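Local structure of arginine kinase (Anthopleura japonica, 4RF6) at residues I132-S137 and S251-A256; S239-K242 and G247-F250; T284-S289 and V345-D350. The protein catalyses the reversible transfer of a phosphoryl group from ATP to L-arginine, giving phosphoarginine and ADP, in a chain that carries two tandem kinase repeats. All coordinates share one frame; numbering follows the deposited sequence. Where two conformers were deposited one is given.

All three contacts pin helices to the same side of the antiparallel sheet in the first catalytic domain, where strands 235-242, 127-136 and 286-293 are consecutive neighbours. Contacts 1 and 2 share helix 246-264, their centres about 10 Å apart, and contact 2 is nested within the chain loop that contact 1 closes. Contact 3 brings in helix 344-370, its centre about 11 Å from that of contact 1 and 12 Å from that of contact 2. Phe250 joins the two helices, its CD1 3.6 Å from Val348 CG2. Strands 127-136 and 286-293 also carry Arg133 and Arg287, both predicted to bind ATP, whose side chains leave the strands on the side away from these helices.

Contact 1 (I132-S137 and S251-A256)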
loop_
_atom_site.group_PDB
_atom_site.type_symbol
_atom_site.label_atom_id
_atom_site.label_comp_id
_atom_site.label_asym_id
_atom_site.label_seq_id
_atom_site.Cartn_x
_atom_site.Cartn_y
_atom_site.Cartn_z
ATOM N N ILE A 132 -14.351 -2.376 0.497
ATOM C CA ILE A 132 -15.778 -2.669 0.559
ATOM C C ILE A 132 -16.295 -3.006 -0.835
ATOM O O ILE A 132 -16.063 -2.270 -1.801
ATOM C CB ILE A 132 -16.604 -1.517 1.174
ATOM C CG1 ILE A 132 -16.010 -1.078 2.515
ATOM C CG2 ILE A 132 -18.052 -1.950 1.359
ATOM C CD1 ILE A 132 -16.761 0.064 3.186
ATOM N N ARG A 133 -16.984 -4.135 -0.926
ATOM C CA ARG A 133 -17.499 -4.639 -2.192
ATOM C C ARG A 133 -18.989 -4.912 -2.068
ATOM O O ARG A 133 -19.440 -5.388 -1.035
ATOM C CB ARG A 133 -16.777 -5.936 -2.546
ATOM C CG ARG A 133 -17.355 -6.691 -3.728
ATOM C CD ARG A 133 -17.478 -8.171 -3.400
ATOM N NE ARG A 133 -18.853 -8.567 -3.106
ATOM C CZ ARG A 133 -19.195 -9.688 -2.477
ATOM N NH1 ARG A 133 -20.473 -9.962 -2.262
ATOM N NH2 ARG A 133 -18.262 -10.531 -2.057
ATOM N N VAL A 134 -19.750 -4.595 -3.115
ATOM C CA VAL A 134 -21.163 -4.955 -3.174
ATOM C C VAL A 134 -21.493 -5.546 -4.540
ATOM O O VAL A 134 -20.918 -5.156 -5.560
ATOM C CB VAL A 134 -22.113 -3.767 -2.884
ATOM C CG1 VAL A 134 -22.050 -3.367 -1.413
ATOM C CG2 VAL A 134 -21.784 -2.585 -3.786
ATOM N N ALA A 135 -22.411 -6.506 -4.543
ATOM C CA ALA A 135 -22.922 -7.089 -5.775
ATOM C C ALA A 135 -24.298 -6.497 -6.045
ATOM O O ALA A 135 -25.092 -6.333 -5.119
ATOM C CB ALA A 135 -23.019 -8.590 -5.639
ATOM N N ARG A 136 -24.578 -6.170 -7.304
ATOM C CA ARG A 136 -25.875 -5.610 -7.678
ATOM C C ARG A 136 -26.289 -6.155 -9.042
ATOM O O ARG A 136 -25.441 -6.536 -9.849
ATOM C CB ARG A 136 -25.814 -4.076 -7.730
ATOM C CG ARG A 136 -25.564 -3.364 -6.389
ATOM C CD ARG A 136 -26.777 -3.462 -5.473
ATOM N NE ARG A 136 -26.614 -2.674 -4.252
ATOM C CZ ARG A 136 -26.113 -3.151 -3.117
ATOM N NH1 ARG A 136 -25.719 -4.419 -3.043
ATOM N NH2 ARG A 136 -26.007 -2.365 -2.054
ATOM N N SER A 137 -27.593 -6.197 -9.295
ATOM C CA SER A 137 -28.102 -6.561 -10.608
ATOM C C SER A 137 -29.121 -5.508 -11.035
ATOM O O SER A 137 -29.854 -4.978 -10.195
ATOM C CB SER A 137 -28.731 -7.957 -10.581
ATOM O OG SER A 137 -27.790 -8.940 -10.193
ATOM N N SER A 251 -18.078 6.099 1.536
ATOM C CA SER A 251 -18.609 7.300 0.893
ATOM C C SER A 251 -18.451 7.216 -0.627
ATOM O O SER A 251 -19.407 7.447 -1.373
ATOM C CB SER A 251 -17.906 8.550 1.437
ATOM O OG SER A 251 -18.316 9.710 0.745
ATOM N N ARG A 252 -17.239 6.885 -1.070
ATOM C CA ARG A 252 -16.927 6.728 -2.486
ATOM C C ARG A 252 -17.776 5.618 -3.106
ATOM O O ARG A 252 -18.308 5.771 -4.211
ATOM C CB ARG A 252 -15.429 6.441 -2.663
ATOM C CG ARG A 252 -14.973 6.241 -4.106
ATOM C CD ARG A 252 -13.452 6.308 -4.230
ATOM N NE ARG A 252 -12.783 5.259 -3.459
ATOM C CZ ARG A 252 -12.055 5.475 -2.365
ATOM N NH1 ARG A 252 -11.885 6.706 -1.902
ATOM N NH2 ARG A 252 -11.486 4.455 -1.736
ATOM N N LEU A 253 -17.917 4.508 -2.382
ATOM C CA LEU A 253 -18.753 3.404 -2.846
ATOM C C LEU A 253 -20.187 3.871 -3.059
ATOM O O LEU A 253 -20.762 3.686 -4.138
ATOM C CB LEU A 253 -18.735 2.243 -1.851
ATOM C CG LEU A 253 -19.596 1.048 -2.265
ATOM C CD1 LEU A 253 -19.105 0.475 -3.583
ATOM C CD2 LEU A 253 -19.621 -0.032 -1.190
ATOM N N CYS A 254 -20.754 4.483 -2.022
ATOM C CA CYS A 254 -22.140 4.933 -2.063
ATOM C C CYS A 254 -22.397 5.922 -3.191
ATOM O O CYS A 254 -23.383 5.793 -3.923
ATOM C CB CYS A 254 -22.541 5.534 -0.719
ATOM S SG CYS A 254 -22.793 4.272 0.544
ATOM N N ARG A 255 -21.502 6.895 -3.334
ATOM C CA ARG A 255 -21.604 7.889 -4.401
ATOM C C ARG A 255 -21.818 7.233 -5.764
ATOM O O ARG A 255 -22.705 7.627 -6.522
ATOM C CB ARG A 255 -20.356 8.776 -4.425
ATOM C CG ARG A 255 -20.598 10.209 -3.956
ATOM C CD ARG A 255 -19.418 10.734 -3.147
ATOM N NE ARG A 255 -18.154 10.554 -3.857
ATOM C CZ ARG A 255 -16.981 10.368 -3.260
ATOM N NH1 ARG A 255 -16.902 10.338 -1.936
ATOM N NH2 ARG A 255 -15.888 10.205 -3.987
ATOM N N ALA A 256 -21.022 6.210 -6.061
ATOM C CA ALA A 256 -21.120 5.523 -7.347
ATOM C C ALA A 256 -22.371 4.653 -7.456
ATOM O O ALA A 256 -23.052 4.665 -8.484
ATOM C CB ALA A 256 -19.877 4.693 -7.602
#
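Leu253 reaches out from helix 246-264 and sets its two methyls against Ile132 and Val134, alternate residues of strand 127-136. The contact is wholly apolar, with no hydrogen bond between the segments. CD2 of Leu253 makes the tighter approach, 3.6 Å from Ile132 CG2, and the two side chains meet at a slant. At a chi1 of -51° the CG1 branch of Ile132 lies beside the backbone N, while CG2, anti to that N, is the branch that touches the leucine. Toward Val134 the leucine comes tip to tip, CD1 lying 4.1 Å from Val134 CG2, with Val134 CG1 equally far from CD2. Leu253 holds its CG anti to the backbone N (chi1 180°), which carries the forked end out from the helix to the strand.

This is helix-on-sheet packing in the catalytic domain of a phosphagen kinase. The strand lies inside the antiparallel sheet, between strands 235-242 and 286-293, and alternation of its residues divides the work: Ile132 and Val134 turn toward the helix, while Arg133 turns away. Ile132 and Arg133 both belong to the predicted ATP site. On the same buried side, Ile132 also touches Val249 and Phe250, and Val134 touches Met286.

Polar links lie around this apolar centre. Arg136 NH1 bonds to Ala135 O at 2.9 Å, from above the carbonyl plane, and also to Thr284 O, while its NH2 forms a salt bridge with Glu344.

Contact 2 (S239-K242 and G247-F250); sequences SMEK and GSVF
Strand 235-242 and helix 246-264 follow each other closely in the chain, and their backbones come nearest at Ser239 and Val249, whose CA atoms are 5.7 Å apart. Ser239 and Glu241, alternate residues of the strand, face the helix; Met240 between them points the other way. That close approach lets a strand side chain bond directly to the helix backbone: Ser239 OG donates to Val249 O at 2.8 Å, its oxygen tilted 17° from the carbonyl plane. The hydroxyl is placed there by chi1 of 178°, with OG anti to the serine's own backbone N.

Val249 fits its two methyls against different residues. CG1 sits 3.3 Å from Ser239 OG and equally near Ser239 O, a snug fit beside the hydrogen bond. CG2 packs against the glutamate's chain, 3.7 Å from Glu241 CD and as far from its CG, as the two side chains run past each other in opposite directions. Glu241 has CG between its backbone N and carbonyl carbon (chi1 66°), and from there the extended chain reaches toward the helix, past Val249.

The carboxylate is gripped on both oxygens. OE2 makes a salt bridge with Arg252, one turn further along the helix from Ser248, and OE1 accepts a 2.6 Å bond from a water that is also hydrogen-bonded to Ser248 OG. The arginine and the water probably favour the ionised form of Glu241. A strand running through a short connection into a helix that folds back over the sheet is a beta-alpha unit, here part of the antiparallel sheet and helix layer of the phosphagen kinase catalytic domain.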
loop_
_atom_site.group_PDB
_atom_site.type_symbol
_atom_site.label_atom_id
_atom_site.label_comp_id
_atom_site.label_asym_id
_atom_site.label_seq_id
_atom_site.Cartn_x
_atom_site.Cartn_y
_atom_site.Cartn_z
ATOM N N SER A 239 -14.791 -0.528 -3.632
ATOM C CA SER A 239 -14.062 0.670 -3.250
ATOM C C SER A 239 -12.967 0.230 -2.291
ATOM O O SER A 239 -13.229 -0.533 -1.360
ATOM C CB SER A 239 -14.992 1.676 -2.580
ATOM O OG SER A 239 -14.283 2.825 -2.162
ATOM N N MET A 240 -11.736 0.684 -2.520
ATOM C CA MET A 240 -10.614 0.202 -1.718
ATOM C C MET A 240 -9.429 1.153 -1.728
ATOM O O MET A 240 -9.218 1.900 -2.685
ATOM C CB MET A 240 -10.162 -1.185 -2.202
ATOM C CG MET A 240 -9.456 -1.194 -3.557
ATOM S SD MET A 240 -10.569 -0.808 -4.923
ATOM C CE MET A 240 -9.464 -0.950 -6.335
ATOM N N GLU A 241 -8.646 1.112 -0.658
ATOM C CA GLU A 241 -7.424 1.894 -0.589
ATOM C C GLU A 241 -6.570 1.362 0.554
ATOM O O GLU A 241 -7.036 0.563 1.372
ATOM C CB GLU A 241 -7.744 3.376 -0.377
ATOM C CG GLU A 241 -8.394 3.684 0.971
ATOM C CD GLU A 241 -9.025 5.065 1.014
ATOM O OE1 GLU A 241 -8.967 5.717 2.080
ATOM O OE2 GLU A 241 -9.596 5.483 -0.017
ATOM N N LYS A 242 -5.313 1.780 0.601
ATOM C CA LYS A 242 -4.476 1.455 1.747
ATOM C C LYS A 242 -4.894 2.327 2.926
ATOM O O LYS A 242 -5.530 3.372 2.741
ATOM C CB LYS A 242 -2.995 1.644 1.406
ATOM C CG LYS A 242 -2.438 0.536 0.507
ATOM C CD LYS A 242 -0.939 0.702 0.263
ATOM C CE LYS A 242 -0.416 -0.369 -0.689
ATOM N NZ LYS A 242 -0.599 -1.746 -0.144
ATOM N N GLY A 247 -14.585 5.166 6.344
ATOM C CA GLY A 247 -15.591 6.190 6.104
ATOM C C GLY A 247 -15.507 6.733 4.688
ATOM O O GLY A 247 -16.510 6.813 3.968
ATOM N N SER A 248 -14.296 7.097 4.280
ATOM C CA SER A 248 -14.067 7.604 2.928
ATOM C C SER A 248 -14.313 6.536 1.857
ATOM O O SER A 248 -14.828 6.834 0.779
ATOM C CB SER A 248 -12.649 8.159 2.807
ATOM O OG SER A 248 -12.315 8.417 1.458
ATOM N N VAL A 249 -13.939 5.295 2.161
ATOM C CA VAL A 249 -14.136 4.176 1.238
ATOM C C VAL A 249 -15.626 3.927 0.974
ATOM O O VAL A 249 -16.038 3.702 -0.166
ATOM C CB VAL A 249 -13.490 2.884 1.771
ATOM C CG1 VAL A 249 -13.949 1.670 0.962
ATOM C CG2 VAL A 249 -11.970 2.985 1.759
ATOM N N PHE A 250 -16.422 3.962 2.037
ATOM C CA PHE A 250 -17.854 3.719 1.928
ATOM C C PHE A 250 -18.560 4.891 1.260
ATOM O O PHE A 250 -19.524 4.704 0.511
ATOM C CB PHE A 250 -18.462 3.446 3.304
ATOM C CG PHE A 250 -19.892 2.979 3.253
ATOM C CD1 PHE A 250 -20.249 1.886 2.474
ATOM C CD2 PHE A 250 -20.875 3.625 3.991
ATOM C CE1 PHE A 250 -21.567 1.449 2.421
ATOM C CE2 PHE A 250 -22.196 3.197 3.949
ATOM C CZ PHE A 250 -22.543 2.105 3.163
HETATM O O HOH W 1 -9.719 8.157 1.410
#

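Contact 3 (T284-S289 and V345-D350)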
loop_
_atom_site.group_PDB
_atom_site.type_symbol
_atom_site.label_atom_id
_atom_site.label_comp_id
_atom_site.label_asym_id
_atom_site.label_seq_id
_atom_site.Cartn_x
_atom_site.Cartn_y
_atom_site.Cartn_z
ATOM N N THR A 284 -27.342 -7.193 1.700
ATOM C CA THR A 284 -26.449 -6.080 1.402
ATOM C C THR A 284 -25.592 -6.413 0.195
ATOM O O THR A 284 -25.095 -5.515 -0.490
ATOM C CB THR A 284 -25.496 -5.806 2.557
ATOM O OG1 THR A 284 -24.716 -6.984 2.819
ATOM C CG2 THR A 284 -26.269 -5.397 3.808
ATOM N N GLY A 285 -25.400 -7.707 -0.049
ATOM C CA GLY A 285 -24.512 -8.153 -1.105
ATOM C C GLY A 285 -23.087 -7.718 -0.855
ATOM O O GLY A 285 -22.284 -7.632 -1.787
ATOM N N MET A 286 -22.765 -7.455 0.411
ATOM C CA MET A 286 -21.519 -6.773 0.750
ATOM C C MET A 286 -20.466 -7.680 1.369
ATOM O O MET A 286 -20.779 -8.510 2.225
ATOM C CB MET A 286 -21.810 -5.612 1.714
ATOM C CG MET A 286 -20.563 -4.890 2.236
ATOM S SD MET A 286 -20.972 -3.572 3.388
ATOM C CE MET A 286 -21.852 -2.460 2.298
ATOM N N ARG A 287 -19.218 -7.527 0.930
ATOM C CA ARG A 287 -18.084 -7.982 1.734
ATOM C C ARG A 287 -17.190 -6.795 2.076
ATOM O O ARG A 287 -16.585 -6.179 1.193
ATOM C CB ARG A 287 -17.253 -9.067 1.046
ATOM C CG ARG A 287 -16.147 -9.605 1.968
ATOM C CD ARG A 287 -15.194 -10.588 1.292
ATOM N NE ARG A 287 -14.172 -11.059 2.226
ATOM C CZ ARG A 287 -12.915 -10.617 2.261
ATOM N NH1 ARG A 287 -12.062 -11.104 3.155
ATOM N NH2 ARG A 287 -12.506 -9.693 1.399
ATOM N N ALA A 288 -17.123 -6.479 3.367
ATOM C CA ALA A 288 -16.240 -5.438 3.883
ATOM C C ALA A 288 -15.037 -6.126 4.512
ATOM O O ALA A 288 -15.191 -7.130 5.213
ATOM C CB ALA A 288 -16.970 -4.596 4.919
ATOM N N SER A 289 -13.841 -5.592 4.283
ATOM C CA SER A 289 -12.614 -6.237 4.751
ATOM C C SER A 289 -11.536 -5.228 5.149
ATOM O O SER A 289 -11.224 -4.320 4.374
ATOM C CB SER A 289 -12.074 -7.171 3.664
ATOM O OG SER A 289 -10.721 -7.515 3.895
ATOM N N VAL A 345 -25.114 0.241 5.877
ATOM C CA VAL A 345 -24.656 1.183 6.899
ATOM C C VAL A 345 -24.289 0.461 8.192
ATOM O O VAL A 345 -23.244 0.731 8.790
ATOM C CB VAL A 345 -25.720 2.264 7.182
ATOM C CG1 VAL A 345 -25.509 2.904 8.557
ATOM C CG2 VAL A 345 -25.698 3.323 6.094
ATOM N N GLN A 346 -25.153 -0.456 8.619
ATOM C CA GLN A 346 -24.929 -1.208 9.851
ATOM C C GLN A 346 -23.710 -2.122 9.753
ATOM O O GLN A 346 -22.943 -2.262 10.712
ATOM C CB GLN A 346 -26.171 -2.019 10.220
ATOM C CG GLN A 346 -27.285 -1.192 10.844
ATOM C CD GLN A 346 -28.533 -2.008 11.138
ATOM O OE1 GLN A 346 -28.919 -2.881 10.358
ATOM N NE2 GLN A 346 -29.169 -1.725 12.270
ATOM N N CYS A 347 -23.537 -2.743 8.592
ATOM C CA CYS A 347 -22.371 -3.585 8.350
ATOM C C CYS A 347 -21.077 -2.783 8.512
ATOM O O CYS A 347 -20.150 -3.211 9.206
ATOM C CB CYS A 347 -22.445 -4.214 6.954
ATOM S SG CYS A 347 -21.049 -5.297 6.568
ATOM N N VAL A 348 -21.025 -1.615 7.876
ATOM C CA VAL A 348 -19.857 -0.737 7.967
ATOM C C VAL A 348 -19.607 -0.251 9.399
ATOM O O VAL A 348 -18.461 -0.197 9.858
ATOM C CB VAL A 348 -19.987 0.470 7.012
ATOM C CG1 VAL A 348 -18.852 1.441 7.215
ATOM C CG2 VAL A 348 -20.032 0.002 5.552
ATOM N N GLN A 349 -20.676 0.103 10.105
ATOM C CA GLN A 349 -20.529 0.612 11.467
ATOM C C GLN A 349 -20.020 -0.482 12.402
ATOM O O GLN A 349 -19.154 -0.230 13.248
ATOM C CB GLN A 349 -21.849 1.183 11.988
ATOM C CG GLN A 349 -21.688 2.140 13.173
ATOM C CD GLN A 349 -20.964 3.425 12.794
ATOM O OE1 GLN A 349 -21.513 4.279 12.100
ATOM N NE2 GLN A 349 -19.720 3.559 13.236
ATOM N N ASP A 350 -20.549 -1.696 12.246
ATOM C CA ASP A 350 -20.059 -2.840 13.018
ATOM C C ASP A 350 -18.587 -3.089 12.700
ATOM O O ASP A 350 -17.785 -3.398 13.582
ATOM C CB ASP A 350 -20.863 -4.104 12.700
ATOM C CG ASP A 350 -22.265 -4.074 13.273
ATOM O OD1 ASP A 350 -22.549 -3.177 14.093
ATOM O OD2 ASP A 350 -23.074 -4.959 12.902
#
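Against the strand that carries Arg287, Ala288 and Ser289 of the predicted ATP site, helix 344-370 packs on the sheet, and two sulfur atoms mark the meeting point. Met286 SD lies 3.6 Å from Cys347 SG, a van der Waals contact between a thioether and a thiol sulfur, and 4.3 Å from Val348 CG2. Met286 runs straight out from the strand, both chi1 and chi2 close to 180°, which carries SD to the helix; the bend at chi3 (-65°) then turns the terminal CE aside. In Cys347 the SG, anti to its backbone N, is carried out from the helix toward the strand. Two residues along the strand, Ala288 CB makes a looser contact with the same sulfur, at 4.5 Å.

Strand segment 286-289 and helix segment 345-350 run nearly parallel, 17° between their directions, with axes 9.5 Å apart at closest approach. Just before the strand, Thr284 OG1 accepts from Met286 N at 3.1 Å, forming an ST turn that leads into it. Phe250 of helix 246-264 also packs on Met286. On the other side of the strand, Arg287 forms a salt bridge with Asp333. Apolar residues toward the helices and an arginine of the predicted ATP site on the opposite side fit the central sheet of a phosphagen kinase catalytic domain.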